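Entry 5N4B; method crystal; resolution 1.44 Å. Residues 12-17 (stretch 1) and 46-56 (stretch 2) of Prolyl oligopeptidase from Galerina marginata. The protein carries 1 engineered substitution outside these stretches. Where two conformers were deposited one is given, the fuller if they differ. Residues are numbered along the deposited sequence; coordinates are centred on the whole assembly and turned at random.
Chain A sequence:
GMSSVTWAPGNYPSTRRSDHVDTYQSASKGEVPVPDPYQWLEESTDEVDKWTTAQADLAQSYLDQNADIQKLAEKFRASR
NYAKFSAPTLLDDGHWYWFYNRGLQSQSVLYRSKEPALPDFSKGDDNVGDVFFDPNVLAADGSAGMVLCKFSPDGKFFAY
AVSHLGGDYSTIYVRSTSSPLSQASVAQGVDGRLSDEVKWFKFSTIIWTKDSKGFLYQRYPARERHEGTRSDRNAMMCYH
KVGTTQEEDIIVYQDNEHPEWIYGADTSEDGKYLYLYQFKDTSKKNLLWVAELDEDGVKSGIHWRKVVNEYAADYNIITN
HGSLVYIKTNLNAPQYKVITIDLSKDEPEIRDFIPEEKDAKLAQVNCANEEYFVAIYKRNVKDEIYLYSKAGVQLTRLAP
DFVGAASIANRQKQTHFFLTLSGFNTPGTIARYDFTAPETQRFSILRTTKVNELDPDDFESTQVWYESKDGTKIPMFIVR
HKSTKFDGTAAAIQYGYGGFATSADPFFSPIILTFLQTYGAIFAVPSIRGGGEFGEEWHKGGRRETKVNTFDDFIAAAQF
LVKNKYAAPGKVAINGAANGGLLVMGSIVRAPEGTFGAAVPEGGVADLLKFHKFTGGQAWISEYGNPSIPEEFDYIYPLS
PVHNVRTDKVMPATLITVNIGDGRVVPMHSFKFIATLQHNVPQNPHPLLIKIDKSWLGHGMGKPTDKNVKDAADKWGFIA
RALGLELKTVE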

# COMPACT_ATOMS: atom_id res chain seq x y z
N TYR A 12 -4.16 -33.94 -7.52
CA TYR A 12 -4.70 -32.82 -6.80
C TYR A 12 -5.93 -33.25 -6.00
O TYR A 12 -6.55 -34.30 -6.28
N PRO A 13 -6.26 -32.49 -4.98
CA PRO A 13 -7.44 -32.80 -4.17
C PRO A 13 -8.72 -32.92 -4.97
O PRO A 13 -8.98 -32.16 -5.92
N SER A 14 -9.55 -33.86 -4.54
CA SER A 14 -10.89 -34.02 -5.09
C SER A 14 -11.70 -32.76 -4.84
O SER A 14 -11.80 -32.28 -3.71
N THR A 15 -12.23 -32.18 -5.91
CA THR A 15 -12.87 -30.87 -5.85
C THR A 15 -14.18 -30.94 -6.61
O THR A 15 -14.19 -31.02 -7.84
N ARG A 16 -15.29 -30.92 -5.87
CA ARG A 16 -16.60 -31.04 -6.47
C ARG A 16 -16.83 -29.94 -7.48
O ARG A 16 -16.38 -28.81 -7.30
N ARG A 17 -17.52 -30.27 -8.57
CA ARG A 17 -17.96 -29.31 -9.58
C ARG A 17 -19.46 -29.24 -9.53
O ARG A 17 -20.15 -30.22 -9.83
N ASP A 46 -17.76 -26.86 6.08
CA ASP A 46 -16.85 -27.95 6.39
C ASP A 46 -16.22 -28.50 5.10
O ASP A 46 -15.03 -28.87 5.12
N GLU A 47 -16.96 -28.54 3.98
CA GLU A 47 -16.41 -29.01 2.72
C GLU A 47 -15.29 -28.08 2.24
O GLU A 47 -14.27 -28.54 1.70
N VAL A 48 -15.46 -26.77 2.39
CA VAL A 48 -14.39 -25.85 2.01
C VAL A 48 -13.17 -26.03 2.91
O VAL A 48 -12.03 -26.03 2.44
N ASP A 49 -13.39 -26.24 4.22
CA ASP A 49 -12.28 -26.48 5.14
C ASP A 49 -11.50 -27.73 4.76
O ASP A 49 -10.26 -27.75 4.84
N LYS A 50 -12.19 -28.79 4.36
CA LYS A 50 -11.49 -30.01 3.93
C LYS A 50 -10.65 -29.73 2.70
O LYS A 50 -9.51 -30.20 2.58
N TRP A 51 -11.19 -28.94 1.78
CA TRP A 51 -10.47 -28.62 0.56
C TRP A 51 -9.27 -27.73 0.83
O TRP A 51 -8.18 -27.99 0.32
N THR A 52 -9.44 -26.69 1.64
CA THR A 52 -8.30 -25.82 1.91
C THR A 52 -7.21 -26.56 2.67
O THR A 52 -6.02 -26.31 2.43
N THR A 53 -7.61 -27.43 3.61
CA THR A 53 -6.65 -28.23 4.35
C THR A 53 -5.90 -29.16 3.42
O THR A 53 -4.67 -29.24 3.47
N ALA A 54 -6.62 -29.83 2.51
CA ALA A 54 -5.97 -30.71 1.54
C ALA A 54 -5.00 -29.94 0.64
O ALA A 54 -3.90 -30.42 0.34
N GLN A 55 -5.38 -28.74 0.20
CA GLN A 55 -4.49 -27.98 -0.66
C GLN A 55 -3.26 -27.52 0.10
O GLN A 55 -2.14 -27.60 -0.40
N ALA A 56 -3.46 -27.02 1.32
CA ALA A 56 -2.35 -26.49 2.10
C ALA A 56 -1.39 -27.60 2.50
O ALA A 56 -0.16 -27.40 2.44

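Which side chains fill the space between the extended stretch 12-17 and the helix 46-56? From the first stretch, Pro13 and Thr15 send their CA-to-CB bonds toward the helix, while Ser14 between them points away, the alternation expected of a chain with extended backbone angles. From the helix, Glu47 and Ala54 point toward the first stretch; Trp51 and Gln55 leave sideways, but the ends of their side chains come nearer. Trp51 lies four residues after Glu47, and Ala54 and Gln55 three and four after Trp51, so the four share one face of the helix, whereas Val48, Asp49, Thr52, Thr53 and Ala56 have side chains out of reach. The contact is modest, burying 326 Å² summed over both sides.

Where is the apolar part of the contact? It lies around Pro13, the residue with the largest area covered by the opposing stretch. Its ring, puckered C-gamma exo, places CG 3.8 Å from CB of Ala54, and at this point the two backbones also come near, with CA of Pro13 6.3 Å from CA of Ala54. The alanine methyl meets the proline ring directly at van der Waals distance. Beside it, Gln55, with chi1 and chi2 both m, folds its amide back so that NE2 lies 3.6 Å from CD of Pro13. This is packing rather than a polar bond, since a ring carbon offers the amide no acceptor; both NE2 and OE1 of Gln55 find hydrogen bonds elsewhere in the structure.

How does the buried Trp51 meet a stretch that is mostly polar at this point? It does so with the edge of its indole. With chi1 t and chi2 at 89°, the ring extends so that NE1 of Trp51 donates to OG1 of Thr15 at 2.9 Å. The angle at the hydrogen is 127°, so this bond is weak despite its short length. Thr15, in rotamer m, uses the same hydroxyl as a donor to O of Pro13, 2.9 Å from OG1, which leaves the oxygen available as an acceptor for the indole. The carbonyl O of Ser14 also lies near the ring plane, 4.1 Å from CD1 of Trp51.

What holds the other end of the contact? A salt bridge between Arg16 and Glu47 does, at a place where the backbones are farther apart, their CA atoms 9.4 Å from each other. Both side chains reach across: Glu47 is t at chi1 and chi2, and Arg16 is t, t, then p at chi3. Two hydrogen bonds pair the charged groups, from NE of Arg16 to OE2 of Glu47 at 2.8 Å and from NH2 of Arg16 to OE1 of Glu47 at 3.0 Å. Their angles of 169° and 162° are nearly straight, as suits a carboxylate meeting the guanidinium edge. Water 1 adds a second link: it accepts from N of Arg16 at 3.0 Å and donates to OE2 of Glu47 at 3.0 Å.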

# COMPACT_ATOMS: atom_id res chain seq x y z
CB TYR A 12 -5.05 -31.69 -7.77
CG TYR A 12 -3.83 -31.12 -8.45
CD1 TYR A 12 -2.84 -30.45 -7.70
CD2 TYR A 12 -3.66 -31.20 -9.81
CE1 TYR A 12 -1.73 -29.96 -8.27
CE2 TYR A 12 -2.51 -30.69 -10.43
CZ TYR A 12 -1.54 -30.04 -9.64
OH TYR A 12 -0.39 -29.53 -10.19
CB PRO A 13 -7.50 -31.62 -3.19
CG PRO A 13 -6.10 -31.17 -3.05
CD PRO A 13 -5.56 -31.30 -4.47
CB SER A 14 -11.55 -35.21 -4.37
OG SER A 14 -12.91 -35.35 -4.73
CB THR A 15 -11.98 -29.78 -6.42
OG1 THR A 15 -10.74 -29.85 -5.74
CG2 THR A 15 -12.57 -28.39 -6.21
CB ARG A 16 -17.66 -30.90 -5.35
CG ARG A 16 -19.09 -30.99 -5.83
CD ARG A 16 -20.02 -31.21 -4.64
NE ARG A 16 -20.04 -30.07 -3.73
CZ ARG A 16 -20.88 -29.04 -3.85
NH1 ARG A 16 -21.79 -29.01 -4.82
NH2 ARG A 16 -20.83 -28.05 -2.99
CB ARG A 17 -17.51 -29.70 -10.98
CG ARG A 17 -16.00 -29.60 -11.15
CD ARG A 17 -15.50 -30.18 -12.48
NE ARG A 17 -16.09 -29.52 -13.63
CZ ARG A 17 -15.72 -28.34 -14.12
NH1 ARG A 17 -14.74 -27.64 -13.57
NH2 ARG A 17 -16.31 -27.84 -15.21
CB ASP A 46 -17.56 -29.02 7.23
CG ASP A 46 -17.87 -28.56 8.67
OD1 ASP A 46 -17.28 -27.57 9.16
OD2 ASP A 46 -18.69 -29.22 9.36
CB GLU A 47 -17.51 -29.10 1.64
CG GLU A 47 -17.08 -29.68 0.30
CD GLU A 47 -18.15 -29.53 -0.81
OE1 GLU A 47 -19.06 -28.66 -0.68
OE2 GLU A 47 -18.02 -30.23 -1.84
CB VAL A 48 -14.90 -24.40 2.00
CG1 VAL A 48 -13.72 -23.44 1.76
CG2 VAL A 48 -15.98 -24.21 0.95
CB ASP A 49 -12.79 -26.63 6.56
CG ASP A 49 -13.33 -25.35 7.16
OD1 ASP A 49 -13.06 -24.24 6.66
OD2 ASP A 49 -14.01 -25.47 8.19
CB LYS A 50 -12.45 -31.17 3.67
CG LYS A 50 -13.01 -31.79 4.95
CD LYS A 50 -14.05 -32.90 4.65
CE LYS A 50 -14.74 -33.37 5.94
NZ LYS A 50 -15.79 -34.42 5.67
CB TRP A 51 -11.42 -27.98 -0.44
CG TRP A 51 -10.81 -27.60 -1.79
CD1 TRP A 51 -10.72 -28.39 -2.91
CD2 TRP A 51 -10.21 -26.35 -2.13
NE1 TRP A 51 -10.09 -27.69 -3.92
CE2 TRP A 51 -9.77 -26.44 -3.47
CE3 TRP A 51 -10.00 -25.18 -1.43
CZ2 TRP A 51 -9.14 -25.38 -4.11
CZ3 TRP A 51 -9.36 -24.14 -2.07
CH2 TRP A 51 -8.95 -24.25 -3.40
CB THR A 52 -8.71 -24.54 2.66
OG1 THR A 52 -9.32 -24.88 3.91
CG2 THR A 52 -9.67 -23.70 1.86
CB THR A 53 -7.38 -29.02 5.44
OG1 THR A 53 -7.94 -28.10 6.37
CG2 THR A 53 -6.41 -29.95 6.17
CB ALA A 54 -7.00 -31.46 0.67
CB GLN A 55 -5.21 -26.75 -1.20
CG GLN A 55 -6.32 -27.01 -2.25
CD GLN A 55 -5.82 -27.46 -3.61
OE1 GLN A 55 -4.62 -27.43 -3.91
NE2 GLN A 55 -6.72 -27.92 -4.40
CB ALA A 56 -2.88 -25.75 3.34
O HOH W 1 -15.30 -31.08 -2.87